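Local coordinates for spore germination protein B3 (Bacillus subtilis subsp. subtilis, PDB 3N54), which serves as the lipoprotein subunit of a spore germinant receptor that responds to the mixture of asparagine, glucose, fructose and potassium ions, at residues Gly209-Gly214 with Phe227-Ser232. Sequence-based numbering, arbitrary orientation.
Sequences GTIQGG and FEIKKS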
loop_
_atom_site.group_PDB
_atom_site.type_symbol
_atom_site.label_atom_id
_atom_site.label_comp_id
_atom_site.label_asym_id
_atom_site.label_seq_id
_atom_site.Cartn_x
_atom_site.Cartn_y
_atom_site.Cartn_z
ATOM N N GLY A 209 -11.683 -7.190 9.575
ATOM C CA GLY A 209 -12.225 -8.428 9.003
ATOM C C GLY A 209 -11.646 -8.847 7.663
ATOM O O GLY A 209 -12.125 -9.797 7.054
ATOM N N THR A 210 -10.611 -8.149 7.205
ATOM C CA THR A 210 -9.950 -8.480 5.950
ATOM C C THR A 210 -8.799 -9.467 6.135
ATOM O O THR A 210 -8.159 -9.855 5.162
ATOM C CB THR A 210 -9.396 -7.214 5.281
ATOM O OG1 THR A 210 -8.581 -6.496 6.220
ATOM C CG2 THR A 210 -10.533 -6.325 4.807
ATOM N N ILE A 211 -8.533 -9.874 7.374
ATOM C CA ILE A 211 -7.434 -10.794 7.666
ATOM C C ILE A 211 -7.762 -12.207 7.196
ATOM O O ILE A 211 -8.902 -12.658 7.312
ATOM C CB ILE A 211 -7.106 -10.816 9.184
ATOM C CG1 ILE A 211 -5.754 -11.490 9.435
ATOM C CG2 ILE A 211 -8.220 -11.511 9.968
ATOM C CD1 ILE A 211 -5.135 -11.133 10.783
ATOM N N GLN A 212 -6.759 -12.900 6.667
ATOM C CA GLN A 212 -6.940 -14.269 6.196
ATOM C C GLN A 212 -6.424 -15.224 7.263
ATOM O O GLN A 212 -7.155 -16.095 7.741
ATOM C CB GLN A 212 -6.205 -14.481 4.870
ATOM C CG GLN A 212 -6.683 -15.685 4.069
ATOM C CD GLN A 212 -8.053 -15.479 3.435
ATOM O OE1 GLN A 212 -8.625 -14.387 3.496
ATOM N NE2 GLN A 212 -8.583 -16.531 2.821
ATOM N N GLY A 213 -5.161 -15.045 7.635
ATOM C CA GLY A 213 -4.527 -15.847 8.669
ATOM C C GLY A 213 -3.542 -14.999 9.445
ATOM O O GLY A 213 -3.391 -13.805 9.173
ATOM N N GLY A 214 -2.873 -15.620 10.410
ATOM C CA GLY A 214 -1.892 -14.929 11.239
ATOM C C GLY A 214 -1.858 -15.459 12.658
ATOM O O GLY A 214 -2.712 -16.254 13.055
ATOM N N PHE A 227 -1.877 -17.484 19.712
ATOM C CA PHE A 227 -3.202 -17.741 19.179
ATOM C C PHE A 227 -3.151 -17.618 17.656
ATOM O O PHE A 227 -2.984 -16.519 17.130
ATOM C CB PHE A 227 -4.198 -16.745 19.773
ATOM C CG PHE A 227 -5.606 -16.918 19.280
ATOM C CD1 PHE A 227 -6.453 -17.840 19.871
ATOM C CD2 PHE A 227 -6.091 -16.143 18.234
ATOM C CE1 PHE A 227 -7.759 -17.997 19.423
ATOM C CE2 PHE A 227 -7.392 -16.294 17.783
ATOM C CZ PHE A 227 -8.228 -17.222 18.381
ATOM N N GLU A 228 -3.276 -18.748 16.961
ATOM C CA GLU A 228 -3.236 -18.781 15.500
ATOM C C GLU A 228 -4.653 -18.735 14.939
ATOM O O GLU A 228 -5.492 -19.563 15.292
ATOM C CB GLU A 228 -2.521 -20.042 15.000
ATOM C CG GLU A 228 -2.267 -20.043 13.488
ATOM C CD GLU A 228 -1.691 -21.352 12.961
ATOM O OE1 GLU A 228 -1.810 -22.396 13.641
ATOM O OE2 GLU A 228 -1.133 -21.339 11.843
ATOM N N ILE A 229 -4.901 -17.779 14.047
ATOM C CA ILE A 229 -6.224 -17.575 13.468
ATOM C C ILE A 229 -6.620 -18.702 12.512
ATOM O O ILE A 229 -5.830 -19.103 11.658
ATOM C CB ILE A 229 -6.289 -16.249 12.674
ATOM C CG1 ILE A 229 -6.010 -15.046 13.581
ATOM C CG2 ILE A 229 -7.648 -16.087 12.009
ATOM C CD1 ILE A 229 -5.870 -13.745 12.818
ATOM N N LYS A 230 -7.840 -19.209 12.667
ATOM C CA LYS A 230 -8.404 -20.183 11.731
ATOM C C LYS A 230 -9.492 -19.521 10.885
ATOM O O LYS A 230 -9.497 -19.649 9.660
ATOM C CB LYS A 230 -8.947 -21.407 12.468
ATOM C CG LYS A 230 -7.903 -22.491 12.727
ATOM C CD LYS A 230 -7.581 -23.272 11.452
ATOM C CE LYS A 230 -6.740 -24.511 11.737
ATOM N NZ LYS A 230 -6.713 -25.442 10.565
ATOM N N LYS A 231 -10.410 -18.820 11.546
ATOM C CA LYS A 231 -11.459 -18.068 10.864
ATOM C C LYS A 231 -11.839 -16.858 11.716
ATOM O O LYS A 231 -11.947 -16.968 12.938
ATOM C CB LYS A 231 -12.677 -18.963 10.600
ATOM C CG LYS A 231 -13.639 -18.425 9.544
ATOM C CD LYS A 231 -14.656 -19.484 9.104
ATOM C CE LYS A 231 -15.473 -19.015 7.899
ATOM N NZ LYS A 231 -16.418 -20.057 7.384
ATOM N N SER A 232 -12.012 -15.705 11.076
ATOM C CA SER A 232 -12.382 -14.478 11.779
ATOM C C SER A 232 -13.418 -13.682 10.989
ATOM O O SER A 232 -13.360 -13.621 9.762
ATOM C CB SER A 232 -11.147 -13.611 12.044
ATOM O OG SER A 232 -11.458 -12.525 12.903
HETATM O O HOH W 1 -3.657 -18.298 10.579
#
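Ile229 and Gly214 make the one direct hydrogen bond of this contact, backbone to backbone: Ile229 N gives its hydrogen to Gly214 O at 2.8 Å, in a nearly straight bond (172° at the hydrogen). The same carbonyl oxygen also takes a longer CA-H...O approach from Glu228, whose CA lies 3.6 Å from Gly214 O. The return bond of the same pair runs through a water, which accepts from Gly214 N at 2.8 Å and donates to Ile229 O at 2.6 Å. Gly214 is thus bound through both its N and its O, one through water and one directly. Its positive phi of 146° would press a CB against the preceding carbonyl oxygen, so this backbone shape calls for glycine.

The apolar part is made by two isoleucines that reach toward each other, tip to tip. Ile211 CD1 meets Ile229 CD1 at 3.4 Å, tighter than normal for two methyls. With CG1 of Ile211 anti to its backbone N (chi1 -166°), that branch runs on to Ile229, and CG1 itself lies 4.1 Å from Ile229 CD1. The other branch of Ile211 is in looser contact: CG2 lies 4.2 Å from Ser232 CB. The hydroxyl of Ser232 is engaged elsewhere, with Thr253 OG1 of strand 245-258. Trp206 of helix 198-208 touches both Ile229 and Ser232, and Ile211 packs on Gln202 and Ser205 of that helix.

At Lys230 the chain of strand 223-240 turns a corner, where Lys230 and Lys231 both face Lys254 in a classic beta bulge. The loop leaves helix 198-208 through a Schellman motif at Gly209 and leads into strand 215-220, an outermost strand of the sheet within this chain, antiparallel to 223-240. Its last residues thus begin the antiparallel pairing of a beta hairpin in the mixed sheet of the C-terminal GerAC-like region, where a water is inserted in the return bond of the first hydrogen-bonded pair, Gly214 with Ile229.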